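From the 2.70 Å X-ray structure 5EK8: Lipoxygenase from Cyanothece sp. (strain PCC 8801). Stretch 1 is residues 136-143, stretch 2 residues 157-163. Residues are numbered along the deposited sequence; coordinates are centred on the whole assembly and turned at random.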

# COMPACT_ATOMS: atom_id res chain seq x y z
N ASN A 136 -19.16 -5.12 15.99
CA ASN A 136 -20.02 -4.95 14.81
C ASN A 136 -19.97 -3.55 14.22
O ASN A 136 -19.54 -2.59 14.86
CB ASN A 136 -21.47 -5.30 15.15
CG ASN A 136 -21.64 -6.75 15.55
OD1 ASN A 136 -20.74 -7.57 15.37
ND2 ASN A 136 -22.82 -7.08 16.08
N ARG A 137 -20.45 -3.45 12.98
CA ARG A 137 -20.53 -2.20 12.24
C ARG A 137 -21.61 -2.35 11.17
O ARG A 137 -21.69 -3.39 10.51
CB ARG A 137 -19.18 -1.84 11.60
CG ARG A 137 -19.27 -0.84 10.46
CD ARG A 137 -18.17 -1.08 9.43
NE ARG A 137 -18.40 -0.30 8.21
CZ ARG A 137 -18.87 -0.81 7.07
NH1 ARG A 137 -19.13 -2.10 6.97
NH2 ARG A 137 -19.05 -0.02 6.02
N ILE A 138 -22.44 -1.34 10.99
CA ILE A 138 -23.54 -1.43 10.03
C ILE A 138 -23.03 -1.23 8.60
O ILE A 138 -22.62 -0.14 8.22
CB ILE A 138 -24.64 -0.41 10.34
CG1 ILE A 138 -25.35 -0.79 11.64
CG2 ILE A 138 -25.64 -0.34 9.18
CD1 ILE A 138 -26.44 0.16 12.04
N ALA A 139 -23.07 -2.31 7.82
CA ALA A 139 -22.54 -2.30 6.47
C ALA A 139 -23.56 -1.78 5.45
O ALA A 139 -23.20 -1.05 4.53
CB ALA A 139 -22.07 -3.68 6.08
N TYR A 140 -24.83 -2.13 5.62
CA TYR A 140 -25.84 -1.66 4.67
C TYR A 140 -27.25 -1.73 5.26
O TYR A 140 -27.49 -2.47 6.20
CB TYR A 140 -25.77 -2.46 3.37
CG TYR A 140 -26.46 -1.82 2.18
CD1 TYR A 140 -25.95 -0.66 1.60
CD2 TYR A 140 -27.60 -2.39 1.62
CE1 TYR A 140 -26.57 -0.08 0.50
CE2 TYR A 140 -28.22 -1.81 0.52
CZ TYR A 140 -27.70 -0.66 -0.03
OH TYR A 140 -28.33 -0.10 -1.12
N ILE A 141 -28.17 -0.94 4.71
CA ILE A 141 -29.56 -1.00 5.16
C ILE A 141 -30.54 -1.10 3.99
O ILE A 141 -30.51 -0.28 3.07
CB ILE A 141 -29.94 0.21 6.03
CG1 ILE A 141 -29.01 0.33 7.24
CG2 ILE A 141 -31.37 0.09 6.51
CD1 ILE A 141 -29.27 1.57 8.07
N ILE A 142 -31.41 -2.10 4.05
CA ILE A 142 -32.45 -2.28 3.05
C ILE A 142 -33.82 -2.08 3.66
O ILE A 142 -34.12 -2.63 4.72
CB ILE A 142 -32.38 -3.68 2.43
CG1 ILE A 142 -30.98 -3.95 1.88
CG2 ILE A 142 -33.44 -3.82 1.36
CD1 ILE A 142 -30.75 -5.38 1.45
N LYS A 143 -34.67 -1.29 3.00
CA LYS A 143 -36.01 -1.05 3.51
C LYS A 143 -36.96 -2.15 3.06
O LYS A 143 -37.02 -2.49 1.88
CB LYS A 143 -36.52 0.32 3.07
CG LYS A 143 -35.80 1.47 3.75
CD LYS A 143 -35.99 2.79 3.03
CE LYS A 143 -35.15 3.88 3.67
NZ LYS A 143 -35.12 5.12 2.85
N THR A 157 -34.54 -11.76 -3.77
CA THR A 157 -33.14 -11.50 -4.08
C THR A 157 -32.84 -10.01 -4.19
O THR A 157 -33.48 -9.29 -4.95
CB THR A 157 -32.71 -12.21 -5.38
OG1 THR A 157 -32.39 -13.58 -5.08
CG2 THR A 157 -31.50 -11.54 -6.00
N LEU A 158 -31.87 -9.55 -3.41
CA LEU A 158 -31.44 -8.16 -3.44
C LEU A 158 -29.94 -8.08 -3.62
O LEU A 158 -29.21 -9.02 -3.29
CB LEU A 158 -31.86 -7.44 -2.16
CG LEU A 158 -33.34 -7.54 -1.79
CD1 LEU A 158 -33.58 -6.88 -0.45
CD2 LEU A 158 -34.21 -6.93 -2.88
N THR A 159 -29.46 -6.96 -4.15
CA THR A 159 -28.03 -6.74 -4.30
C THR A 159 -27.52 -5.79 -3.23
O THR A 159 -28.23 -4.89 -2.80
CB THR A 159 -27.67 -6.18 -5.70
OG1 THR A 159 -28.41 -4.98 -5.95
CG2 THR A 159 -27.99 -7.21 -6.79
N VAL A 160 -26.27 -6.00 -2.81
CA VAL A 160 -25.64 -5.16 -1.81
C VAL A 160 -24.29 -4.67 -2.30
O VAL A 160 -23.45 -5.47 -2.71
CB VAL A 160 -25.46 -5.91 -0.47
CG1 VAL A 160 -24.80 -5.01 0.57
CG2 VAL A 160 -26.80 -6.45 0.04
N PRO A 161 -24.07 -3.35 -2.27
CA PRO A 161 -22.77 -2.79 -2.65
C PRO A 161 -21.73 -2.95 -1.55
O PRO A 161 -21.27 -1.96 -0.98
CB PRO A 161 -23.09 -1.31 -2.90
CG PRO A 161 -24.22 -1.03 -1.98
CD PRO A 161 -25.04 -2.29 -1.92
N TYR A 162 -21.36 -4.19 -1.27
CA TYR A 162 -20.38 -4.47 -0.23
C TYR A 162 -18.97 -4.56 -0.81
O TYR A 162 -18.65 -5.49 -1.55
CB TYR A 162 -20.73 -5.77 0.51
CG TYR A 162 -19.88 -6.01 1.73
CD1 TYR A 162 -18.90 -7.00 1.74
CD2 TYR A 162 -20.06 -5.25 2.89
CE1 TYR A 162 -18.12 -7.23 2.86
CE2 TYR A 162 -19.29 -5.48 4.03
CZ TYR A 162 -18.32 -6.46 4.00
OH TYR A 162 -17.54 -6.70 5.11
N TRP A 163 -18.13 -3.59 -0.44
CA TRP A 163 -16.77 -3.47 -0.96
C TRP A 163 -16.72 -3.58 -2.47
O TRP A 163 -16.04 -4.45 -3.01
CB TRP A 163 -15.86 -4.52 -0.33
CG TRP A 163 -15.41 -4.18 1.06
CD1 TRP A 163 -16.17 -4.18 2.19
CD2 TRP A 163 -14.09 -3.79 1.46
NE1 TRP A 163 -15.41 -3.81 3.27
CE2 TRP A 163 -14.13 -3.57 2.85
CE3 TRP A 163 -12.88 -3.61 0.78
CZ2 TRP A 163 -13.01 -3.17 3.57
CZ3 TRP A 163 -11.77 -3.22 1.50
CH2 TRP A 163 -11.84 -3.00 2.88

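A proline laid over a tyrosine ring marks this contact: Pro161 CD sits 3.8 Å from the centroid of the Tyr140 ring, 19° off the ring normal, a CH-pi interaction in which the polarised C-H groups next to the proline nitrogen meet the aromatic face. Pro161 CG also packs at 3.5 Å from Tyr140 CE1. The two strands, 136-143 and 158-160, run roughly antiparallel at 152°, but their axes come no closer than 9.1 Å and no hydrogen bond crosses between the stretches; side chains alone fill the gap. On stretch 1, Arg137, Ala139, Tyr140 and Ile142 direct their CA-to-CB bonds toward stretch 2, whereas Ile138 and Ile141 stay out of reach. Ile142 meets Leu158 tightly, CG2 to CD1 at 3.6 Å, and touches Val160 more loosely, CD1 to CG2 at 4.3 Å. Val160 also reaches Tyr140, with its CG1 3.9 Å from Tyr140 CB. Beyond the proline, Tyr162 starts sideways, but the end of its side chain comes nearer, and its ring edge receives Ala139, CB to CE2 at 3.9 Å. Arg137 NH1 approaches Tyr162 CE2 at 4.5 Å, edge to edge: the guanidinium does not stack on the ring. The Tyr162 hydroxyl is hydrogen-bonded elsewhere in the structure.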